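Local atomic coordinates of FdhC (Acinetobacter nosocomialis, PDB entry 5KTC), a protein that transfers an (R)-3-hydroxybutanoyl group from its coenzyme A thioester to the 3-amino group of a dTDP-linked 3,6-dideoxygalactose, as a sugar N-acyltransferase of the GNAT superfamily. Residues V2-K7 and Y64-F69; G78-Y83 and F92-W97. All blocks are in the same frame, centred on the assembly; numbering follows the deposited sequence.

Contact 1 of 2, residues V2-K7 and Y64-F69; sequences VNFNLK and YYFIIF. With MG (magnesium ion), chain E; FUH ([[(2~{R},3~{S},5~{R})-5-[5-methyl-2,4-bis(oxidanylidene)pyrimidin-1-yl]-3-oxidanyl-oxolan-2-yl]methoxy-oxidanyl-phosphoryl] [(2~{R},3~{R},4~{S},5~{R},6~{R})-6-methyl-3,5-bis(oxidanyl)-4-[[(3~{R})-3-oxidanylbutanoyl]amino]oxan-2-yl] hydrogen phosphate), chain C.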
loop_
_atom_site.group_PDB
_atom_site.type_symbol
_atom_site.label_atom_id
_atom_site.label_comp_id
_atom_site.label_asym_id
_atom_site.label_seq_id
_atom_site.Cartn_x
_atom_site.Cartn_y
_atom_site.Cartn_z
ATOM N N VAL A 2 -14.529 -1.075 -11.221
ATOM C CA VAL A 2 -13.311 -1.938 -11.061
ATOM C C VAL A 2 -13.520 -2.923 -9.912
ATOM O O VAL A 2 -14.215 -2.641 -8.943
ATOM C CB VAL A 2 -12.013 -1.110 -10.809
ATOM C CG1 VAL A 2 -10.780 -2.021 -10.781
ATOM C CG2 VAL A 2 -11.847 -0.013 -11.867
ATOM N N ASN A 3 -12.951 -4.099 -10.045
ATOM C CA ASN A 3 -12.909 -5.038 -8.936
ATOM C C ASN A 3 -11.501 -5.677 -8.938
ATOM O O ASN A 3 -10.871 -5.939 -10.001
ATOM C CB ASN A 3 -14.077 -6.034 -8.969
ATOM C CG ASN A 3 -13.671 -7.403 -9.497
ATOM O OD1 ASN A 3 -13.576 -7.609 -10.706
ATOM N ND2 ASN A 3 -13.423 -8.339 -8.596
ATOM N N PHE A 4 -10.974 -5.778 -7.726
ATOM C CA PHE A 4 -9.621 -6.174 -7.494
ATOM C C PHE A 4 -9.558 -7.620 -7.026
ATOM O O PHE A 4 -10.432 -8.099 -6.279
ATOM C CB PHE A 4 -8.964 -5.265 -6.452
ATOM C CG PHE A 4 -8.944 -3.826 -6.863
ATOM C CD1 PHE A 4 -7.908 -3.320 -7.649
ATOM C CD2 PHE A 4 -9.987 -2.976 -6.516
ATOM C CE1 PHE A 4 -7.891 -1.979 -8.045
ATOM C CE2 PHE A 4 -9.979 -1.636 -6.933
ATOM C CZ PHE A 4 -8.934 -1.144 -7.689
ATOM N N ASN A 5 -8.494 -8.280 -7.391
ATOM C CA ASN A 5 -8.255 -9.635 -6.946
ATOM C C ASN A 5 -6.806 -9.696 -6.506
ATOM O O ASN A 5 -6.008 -10.272 -7.105
ATOM C CB ASN A 5 -8.645 -10.618 -8.045
ATOM C CG ASN A 5 -10.134 -10.544 -8.348
ATOM O OD1 ASN A 5 -10.965 -10.953 -7.558
ATOM N ND2 ASN A 5 -10.465 -9.950 -9.469
ATOM N N LEU A 6 -6.536 -9.063 -5.384
ATOM C CA LEU A 6 -5.203 -8.882 -4.891
ATOM C C LEU A 6 -4.906 -9.825 -3.762
ATOM O O LEU A 6 -5.382 -9.696 -2.603
ATOM C CB LEU A 6 -5.015 -7.425 -4.471
ATOM C CG LEU A 6 -5.283 -6.356 -5.520
ATOM C CD1 LEU A 6 -5.351 -4.958 -4.830
ATOM C CD2 LEU A 6 -4.184 -6.399 -6.565
ATOM N N LYS A 7 -4.027 -10.790 -4.072
ATOM C CA LYS A 7 -3.563 -11.715 -3.066
ATOM C C LYS A 7 -2.142 -12.112 -3.339
ATOM O O LYS A 7 -1.770 -12.259 -4.468
ATOM C CB LYS A 7 -4.460 -12.969 -3.003
ATOM C CG LYS A 7 -4.593 -13.759 -4.323
ATOM C CD LYS A 7 -5.559 -15.002 -4.253
ATOM C CE LYS A 7 -5.039 -16.138 -3.314
ATOM N NZ LYS A 7 -6.023 -16.815 -2.377
ATOM N N TYR A 64 -8.748 4.183 -4.142
ATOM C CA TYR A 64 -8.949 2.826 -3.714
ATOM C C TYR A 64 -8.183 2.571 -2.456
ATOM O O TYR A 64 -6.958 2.750 -2.430
ATOM C CB TYR A 64 -8.492 1.860 -4.810
ATOM C CG TYR A 64 -9.247 2.069 -6.085
ATOM C CD1 TYR A 64 -10.580 1.642 -6.209
ATOM C CD2 TYR A 64 -8.700 2.763 -7.145
ATOM C CE1 TYR A 64 -11.299 1.897 -7.376
ATOM C CE2 TYR A 64 -9.428 2.991 -8.330
ATOM C CZ TYR A 64 -10.734 2.564 -8.425
ATOM O OH TYR A 64 -11.487 2.787 -9.571
ATOM N N TYR A 65 -8.887 2.172 -1.420
ATOM C CA TYR A 65 -8.366 2.046 -0.055
ATOM C C TYR A 65 -8.651 0.638 0.405
ATOM O O TYR A 65 -9.778 0.179 0.232
ATOM C CB TYR A 65 -9.123 3.009 0.826
ATOM C CG TYR A 65 -8.676 3.265 2.210
ATOM C CD1 TYR A 65 -7.447 2.876 2.692
ATOM C CD2 TYR A 65 -9.507 3.976 3.066
ATOM C CE1 TYR A 65 -7.055 3.191 3.994
ATOM C CE2 TYR A 65 -9.129 4.298 4.367
ATOM C CZ TYR A 65 -7.899 3.905 4.831
ATOM O OH TYR A 65 -7.491 4.206 6.167
ATOM N N PHE A 66 -7.634 -0.054 0.911
ATOM C CA PHE A 66 -7.688 -1.474 1.240
ATOM C C PHE A 66 -7.307 -1.787 2.679
ATOM O O PHE A 66 -6.437 -1.147 3.257
ATOM C CB PHE A 66 -6.739 -2.291 0.336
ATOM C CG PHE A 66 -7.017 -2.140 -1.142
ATOM C CD1 PHE A 66 -6.488 -1.099 -1.839
ATOM C CD2 PHE A 66 -7.754 -3.078 -1.816
ATOM C CE1 PHE A 66 -6.726 -0.909 -3.179
ATOM C CE2 PHE A 66 -8.031 -2.933 -3.156
ATOM C CZ PHE A 66 -7.504 -1.847 -3.866
ATOM N N ILE A 67 -7.994 -2.777 3.237
ATOM C CA ILE A 67 -7.521 -3.471 4.424
ATOM C C ILE A 67 -6.587 -4.599 3.931
ATOM O O ILE A 67 -6.909 -5.242 2.935
ATOM C CB ILE A 67 -8.655 -4.104 5.239
ATOM C CG1 ILE A 67 -9.719 -3.071 5.579
ATOM C CG2 ILE A 67 -8.095 -4.782 6.465
ATOM C CD1 ILE A 67 -9.239 -1.888 6.413
ATOM N N ILE A 68 -5.467 -4.740 4.631
ATOM C CA ILE A 68 -4.511 -5.788 4.416
ATOM C C ILE A 68 -4.842 -6.883 5.431
ATOM O O ILE A 68 -4.960 -6.583 6.634
ATOM C CB ILE A 68 -3.067 -5.326 4.610
ATOM C CG1 ILE A 68 -2.711 -4.102 3.732
ATOM C CG2 ILE A 68 -2.136 -6.506 4.315
ATOM C CD1 ILE A 68 -1.345 -3.498 4.052
ATOM N N PHE A 69 -4.937 -8.128 4.968
ATOM C CA PHE A 69 -5.299 -9.287 5.804
ATOM C C PHE A 69 -4.188 -10.311 5.762
ATOM O O PHE A 69 -3.541 -10.419 4.750
ATOM C CB PHE A 69 -6.572 -9.979 5.291
ATOM C CG PHE A 69 -7.833 -9.317 5.724
ATOM C CD1 PHE A 69 -8.410 -8.272 4.941
ATOM C CD2 PHE A 69 -8.459 -9.727 6.917
ATOM C CE1 PHE A 69 -9.591 -7.659 5.369
ATOM C CE2 PHE A 69 -9.619 -9.098 7.331
ATOM C CZ PHE A 69 -10.181 -8.069 6.558
HETATM MG MG MG E . -11.531 -9.860 -5.100
HETATM O O1 FUH C . 2.341 5.913 3.450
HETATM C C1 FUH C . 3.003 6.715 2.801
HETATM C C2 FUH C . 3.844 6.318 1.633
HETATM C C3 FUH C . 4.253 4.869 1.683
HETATM O O2 FUH C . 5.515 4.698 2.376
HETATM C C4 FUH C . 4.465 4.327 0.292
HETATM N N1 FUH C . 2.993 8.079 3.081
HETATM C C5 FUH C . 1.967 8.640 3.968
HETATM C C6 FUH C . 2.581 9.620 4.985
HETATM O O3 FUH C . 3.245 10.577 4.276
HETATM C C7 FUH C . 1.555 10.380 5.793
HETATM C C8 FUH C . 2.125 11.567 6.605
HETATM O O4 FUH C . 0.542 10.928 4.932
HETATM C C9 FUH C . 0.922 9.361 3.135
HETATM O O5 FUH C . 0.170 8.454 2.314
HETATM C C10 FUH C . -0.070 10.000 4.021
HETATM O O6 FUH C . -0.718 8.964 4.744
HETATM P P1 FUH C . -2.031 9.216 5.567
HETATM O O7 FUH C . -1.763 9.793 6.907
HETATM O O8 FUH C . -2.657 7.826 5.676
HETATM O O9 FUH C . -3.119 9.982 4.695
HETATM P P2 FUH C . -3.347 11.537 4.393
HETATM O O10 FUH C . -3.468 11.678 2.915
HETATM O O11 FUH C . -2.164 12.280 4.999
HETATM O O12 FUH C . -4.713 11.731 5.143
HETATM C C11 FUH C . -5.590 12.797 4.764
HETATM C C12 FUH C . -6.396 13.192 5.974
HETATM C C13 FUH C . -5.554 13.356 7.258
HETATM O O13 FUH C . -6.064 14.402 8.104
HETATM C C14 FUH C . -5.762 12.060 8.029
HETATM C C15 FUH C . -7.165 11.693 7.611
HETATM O O14 FUH C . -7.369 12.182 6.261
HETATM N N2 FUH C . -7.463 10.250 7.486
HETATM C C16 FUH C . -6.850 9.485 6.541
HETATM C C17 FUH C . -7.195 8.140 6.396
HETATM C C18 FUH C . -6.553 7.253 5.350
HETATM C C19 FUH C . -8.174 7.617 7.296
HETATM O O15 FUH C . -8.562 6.385 7.163
HETATM N N3 FUH C . -8.762 8.393 8.217
HETATM C C20 FUH C . -8.435 9.689 8.269
HETATM O O16 FUH C . -8.999 10.443 9.196
HETATM O O HOH W 1 -13.291 -8.633 -6.004
#
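Phe4 sits between Tyr64 and Phe66 and makes an edge-to-face pair with each, once as edge and once as face. Its CE2-CZ edge meets the face of Tyr64, with Phe4 CE2 3.4 Å from Tyr64 CD1; the ring planes stand at 68°. Toward Phe66 the roles are reversed: Phe66 CZ points at the centre of one Phe4 face, 3.7 Å above its plane, and the planes are nearly perpendicular at 85°. Val2 CG1 lies over the opposite face, toward the rim, while Val2 CG2 reaches Tyr64 OH at 3.6 Å. Leu6 CD1 lies 3.8 Å from Phe66 CE2, the two side chains crossing at about a right angle.

With CG anti to its own carbonyl carbon (chi1 -60°), the Phe4 ring enters this cluster while Phe4 O binds magnesium at 2.4 Å. Asn5 OD1 is a more distant ligand, 2.7 Å from the magnesium, and a coordinating water accepts a hydrogen bond from Asn3 ND2. Helix 107-122 adds Ala118 and Thr122; Tyr65, on the other side of strand 63-70, donates from OH to FUH O15. With no hydrogen bond between the segments, apolar surfaces hold the N-terminal loop on strand 63-70 of the central GNAT sheet.

Contact 2 of 2, residues G78-Y83 and F92-W97; sequences GTVRLY and FCWGSW. With FUH ([[(2~{R},3~{S},5~{R})-5-[5-methyl-2,4-bis(oxidanylidene)pyrimidin-1-yl]-3-oxidanyl-oxolan-2-yl]methoxy-oxidanyl-phosphoryl] [(2~{R},3~{R},4~{S},5~{R},6~{R})-6-methyl-3,5-bis(oxidanyl)-4-[[(3~{R})-3-oxidanylbutanoyl]amino]oxan-2-yl] hydrogen phosphate), chain C.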
loop_
_atom_site.group_PDB
_atom_site.type_symbol
_atom_site.label_atom_id
_atom_site.label_comp_id
_atom_site.label_asym_id
_atom_site.label_seq_id
_atom_site.Cartn_x
_atom_site.Cartn_y
_atom_site.Cartn_z
ATOM N N GLY A 78 -3.498 -4.449 8.535
ATOM C CA GLY A 78 -3.141 -3.093 8.163
ATOM C C GLY A 78 -3.954 -2.449 7.073
ATOM O O GLY A 78 -5.061 -2.908 6.759
ATOM N N THR A 79 -3.394 -1.353 6.518
ATOM C CA THR A 79 -4.062 -0.579 5.535
ATOM C C THR A 79 -3.137 -0.195 4.423
ATOM O O THR A 79 -1.901 -0.127 4.600
ATOM C CB THR A 79 -4.661 0.723 6.098
ATOM O OG1 THR A 79 -3.631 1.559 6.661
ATOM C CG2 THR A 79 -5.673 0.380 7.102
ATOM N N VAL A 80 -3.722 0.115 3.262
ATOM C CA VAL A 80 -2.928 0.780 2.219
ATOM C C VAL A 80 -3.854 1.442 1.253
ATOM O O VAL A 80 -5.006 0.994 1.099
ATOM C CB VAL A 80 -1.928 -0.197 1.517
ATOM C CG1 VAL A 80 -2.678 -1.200 0.632
ATOM C CG2 VAL A 80 -0.863 0.572 0.734
ATOM N N ARG A 81 -3.381 2.490 0.622
ATOM C CA ARG A 81 -4.280 3.330 -0.258
ATOM C C ARG A 81 -3.603 3.828 -1.502
ATOM O O ARG A 81 -2.448 4.235 -1.455
ATOM C CB ARG A 81 -4.756 4.525 0.555
ATOM C CG ARG A 81 -5.900 5.352 -0.003
ATOM C CD ARG A 81 -6.560 6.233 1.084
ATOM N NE ARG A 81 -5.610 7.189 1.615
ATOM C CZ ARG A 81 -5.542 8.531 1.486
ATOM N NH1 ARG A 81 -6.453 9.288 0.881
ATOM N NH2 ARG A 81 -4.505 9.127 2.046
ATOM N N LEU A 82 -4.363 3.837 -2.611
ATOM C CA LEU A 82 -4.047 4.492 -3.847
ATOM C C LEU A 82 -4.956 5.679 -4.040
ATOM O O LEU A 82 -6.156 5.572 -3.871
ATOM C CB LEU A 82 -4.247 3.602 -5.059
ATOM C CG LEU A 82 -3.245 2.461 -5.166
ATOM C CD1 LEU A 82 -3.464 1.423 -4.072
ATOM C CD2 LEU A 82 -3.405 1.867 -6.523
ATOM N N TYR A 83 -4.371 6.828 -4.334
ATOM C CA TYR A 83 -5.121 8.097 -4.281
ATOM C C TYR A 83 -4.401 9.172 -5.143
ATOM O O TYR A 83 -3.248 9.004 -5.604
ATOM C CB TYR A 83 -5.309 8.504 -2.770
ATOM C CG TYR A 83 -4.036 8.916 -2.024
ATOM C CD1 TYR A 83 -3.115 7.987 -1.601
ATOM C CD2 TYR A 83 -3.766 10.295 -1.706
ATOM C CE1 TYR A 83 -1.972 8.375 -0.913
ATOM C CE2 TYR A 83 -2.643 10.684 -0.989
ATOM C CZ TYR A 83 -1.715 9.735 -0.610
ATOM O OH TYR A 83 -0.597 10.059 0.134
ATOM N N PHE A 92 -0.345 7.784 -10.110
ATOM C CA PHE A 92 -1.128 7.594 -8.889
ATOM C C PHE A 92 -0.204 7.779 -7.711
ATOM O O PHE A 92 0.946 7.518 -7.830
ATOM C CB PHE A 92 -1.835 6.214 -8.807
ATOM C CG PHE A 92 -0.914 5.042 -8.617
ATOM C CD1 PHE A 92 -0.238 4.466 -9.695
ATOM C CD2 PHE A 92 -0.728 4.484 -7.363
ATOM C CE1 PHE A 92 0.618 3.393 -9.517
ATOM C CE2 PHE A 92 0.136 3.409 -7.196
ATOM C CZ PHE A 92 0.781 2.848 -8.275
ATOM N N CYS A 93 -0.739 8.284 -6.607
ATOM C CA CYS A 93 -0.042 8.230 -5.326
ATOM C C CYS A 93 -0.447 6.964 -4.523
ATOM O O CYS A 93 -1.551 6.434 -4.678
ATOM C CB CYS A 93 -0.332 9.473 -4.470
ATOM S SG CYS A 93 0.171 11.029 -5.328
ATOM N N TRP A 94 0.430 6.536 -3.628
ATOM C CA TRP A 94 0.047 5.539 -2.655
ATOM C C TRP A 94 0.685 5.839 -1.305
ATOM O O TRP A 94 1.641 6.632 -1.175
ATOM C CB TRP A 94 0.345 4.109 -3.107
ATOM C CG TRP A 94 1.742 3.595 -3.063
ATOM C CD1 TRP A 94 2.738 3.822 -3.958
ATOM C CD2 TRP A 94 2.270 2.665 -2.096
ATOM N NE1 TRP A 94 3.868 3.101 -3.591
ATOM C CE2 TRP A 94 3.580 2.347 -2.486
ATOM C CE3 TRP A 94 1.738 2.050 -0.955
ATOM C CZ2 TRP A 94 4.388 1.444 -1.757
ATOM C CZ3 TRP A 94 2.537 1.125 -0.242
ATOM C CH2 TRP A 94 3.844 0.848 -0.641
ATOM N N GLY A 95 0.096 5.229 -0.313
ATOM C CA GLY A 95 0.457 5.501 1.061
ATOM C C GLY A 95 -0.606 5.016 2.007
ATOM O O GLY A 95 -1.199 3.932 1.798
ATOM N N SER A 96 -0.860 5.786 3.067
ATOM C CA SER A 96 -1.622 5.275 4.207
ATOM C C SER A 96 -1.223 3.842 4.602
ATOM O O SER A 96 -2.085 2.980 4.895
ATOM C CB SER A 96 -3.137 5.402 4.025
ATOM O OG SER A 96 -3.564 6.687 3.616
ATOM N N TRP A 97 0.075 3.599 4.595
ATOM C CA TRP A 97 0.595 2.230 4.522
ATOM C C TRP A 97 1.008 1.886 5.934
ATOM O O TRP A 97 2.001 2.445 6.470
ATOM C CB TRP A 97 1.782 2.174 3.637
ATOM C CG TRP A 97 2.321 0.800 3.361
ATOM C CD1 TRP A 97 1.628 -0.365 3.248
ATOM C CD2 TRP A 97 3.695 0.490 3.102
ATOM N NE1 TRP A 97 2.506 -1.391 2.928
ATOM C CE2 TRP A 97 3.768 -0.887 2.816
ATOM C CE3 TRP A 97 4.871 1.254 3.091
ATOM C CZ2 TRP A 97 4.959 -1.531 2.559
ATOM C CZ3 TRP A 97 6.091 0.613 2.820
ATOM C CH2 TRP A 97 6.107 -0.777 2.526
HETATM O O1 FUH C . 2.341 5.913 3.450
HETATM C C1 FUH C . 3.003 6.715 2.801
HETATM C C2 FUH C . 3.844 6.318 1.633
HETATM C C3 FUH C . 4.253 4.869 1.683
HETATM O O2 FUH C . 5.515 4.698 2.376
HETATM C C4 FUH C . 4.465 4.327 0.292
HETATM N N1 FUH C . 2.993 8.079 3.081
HETATM C C5 FUH C . 1.967 8.640 3.968
HETATM C C6 FUH C . 2.581 9.620 4.985
HETATM O O3 FUH C . 3.245 10.577 4.276
HETATM C C7 FUH C . 1.555 10.380 5.793
HETATM C C8 FUH C . 2.125 11.567 6.605
HETATM O O4 FUH C . 0.542 10.928 4.932
HETATM C C9 FUH C . 0.922 9.361 3.135
HETATM O O5 FUH C . 0.170 8.454 2.314
HETATM C C10 FUH C . -0.070 10.000 4.021
HETATM O O6 FUH C . -0.718 8.964 4.744
HETATM P P1 FUH C . -2.031 9.216 5.567
HETATM O O7 FUH C . -1.763 9.793 6.907
HETATM O O8 FUH C . -2.657 7.826 5.676
HETATM O O9 FUH C . -3.119 9.982 4.695
HETATM P P2 FUH C . -3.347 11.537 4.393
HETATM O O10 FUH C . -3.468 11.678 2.915
HETATM O O11 FUH C . -2.164 12.280 4.999
HETATM O O12 FUH C . -4.713 11.731 5.143
HETATM C C11 FUH C . -5.590 12.797 4.764
HETATM C C12 FUH C . -6.396 13.192 5.974
HETATM C C13 FUH C . -5.554 13.356 7.258
HETATM O O13 FUH C . -6.064 14.402 8.104
HETATM C C14 FUH C . -5.762 12.060 8.029
HETATM C C15 FUH C . -7.165 11.693 7.611
HETATM O O14 FUH C . -7.369 12.182 6.261
HETATM N N2 FUH C . -7.463 10.250 7.486
HETATM C C16 FUH C . -6.850 9.485 6.541
HETATM C C17 FUH C . -7.195 8.140 6.396
HETATM C C18 FUH C . -6.553 7.253 5.350
HETATM C C19 FUH C . -8.174 7.617 7.296
HETATM O O15 FUH C . -8.562 6.385 7.163
HETATM N N3 FUH C . -8.762 8.393 8.217
HETATM C C20 FUH C . -8.435 9.689 8.269
HETATM O O16 FUH C . -8.999 10.443 9.196
#
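Cys93 CB lies over the centre of one face of the Tyr83 ring, 4.0 Å above its plane, and Arg81 NH2 lies over the centre of the other; Gly95 N is at the ring edge. The Arg81 guanidinium is itself sandwiched, with Tyr83 CG over one face and the thymine methyl C18 of FUH over the opposite one. In its plane, NE (2.9 Å) and NH2 (3.1 Å) grip Ser96 OG side-on, and NH2 also reaches FUH O10. Trp94 receives FUH C4, the methyl end of the new acyl chain, over the centre of one face, 3.4 Å above the plane. Val80 CG2 abuts the rim of Trp94 at CE3, and Trp94 CH2 points into the face of Trp97.

Strands 75-86 and 91-99 form an antiparallel hairpin, with Arg81-Gly95 and Tyr83-Cys93 as hydrogen-bonded pairs and Leu82-Trp94 between them. Beyond Gly95 the register slips by one residue at Ser96, whose phi and psi are both 42°. This is the beta bulge familiar from the fourth strand of GNAT enzymes. It turns Ser96 N to FUH O5 (3.0 Å), which Tyr83 OH also binds, while Ser96 O accepts from Thr79 OG1 at 2.7 Å. Just past it, Trp97 O hydrogen-bonds coenzyme A.

Ser96 OG donates to phosphate oxygen O8 of FUH at 2.5 Å; the two Arg81 N-H donors pointing at OG would probably make its O-H a stronger donor. Arg81 NH1 has a second charged partner in Glu63, with which it forms a salt bridge.

From the N terminus, residues 2-7 lead into strand 11-15, and their packing on strand 63-70 in contact 1 closes a 56-residue loop holding that strand and helices 21-28 and 44-59. After a short turn the chain runs back as strand 75-86, and contact 2 closes a much shorter, eight-residue loop by pairing that strand with 91-99. The two follow in series, neither nesting nor crossing. They adjoin in the central sheet, where Tyr64 O lies 2.8 Å from Leu82 N and Phe66 N 2.8 Å from Val80 O, probable hydrogen bonds between neighbouring strands. Together they link the N-terminal loop and its magnesium site to the hairpin, and both contribute side chains to the sugar-nucleotide pocket.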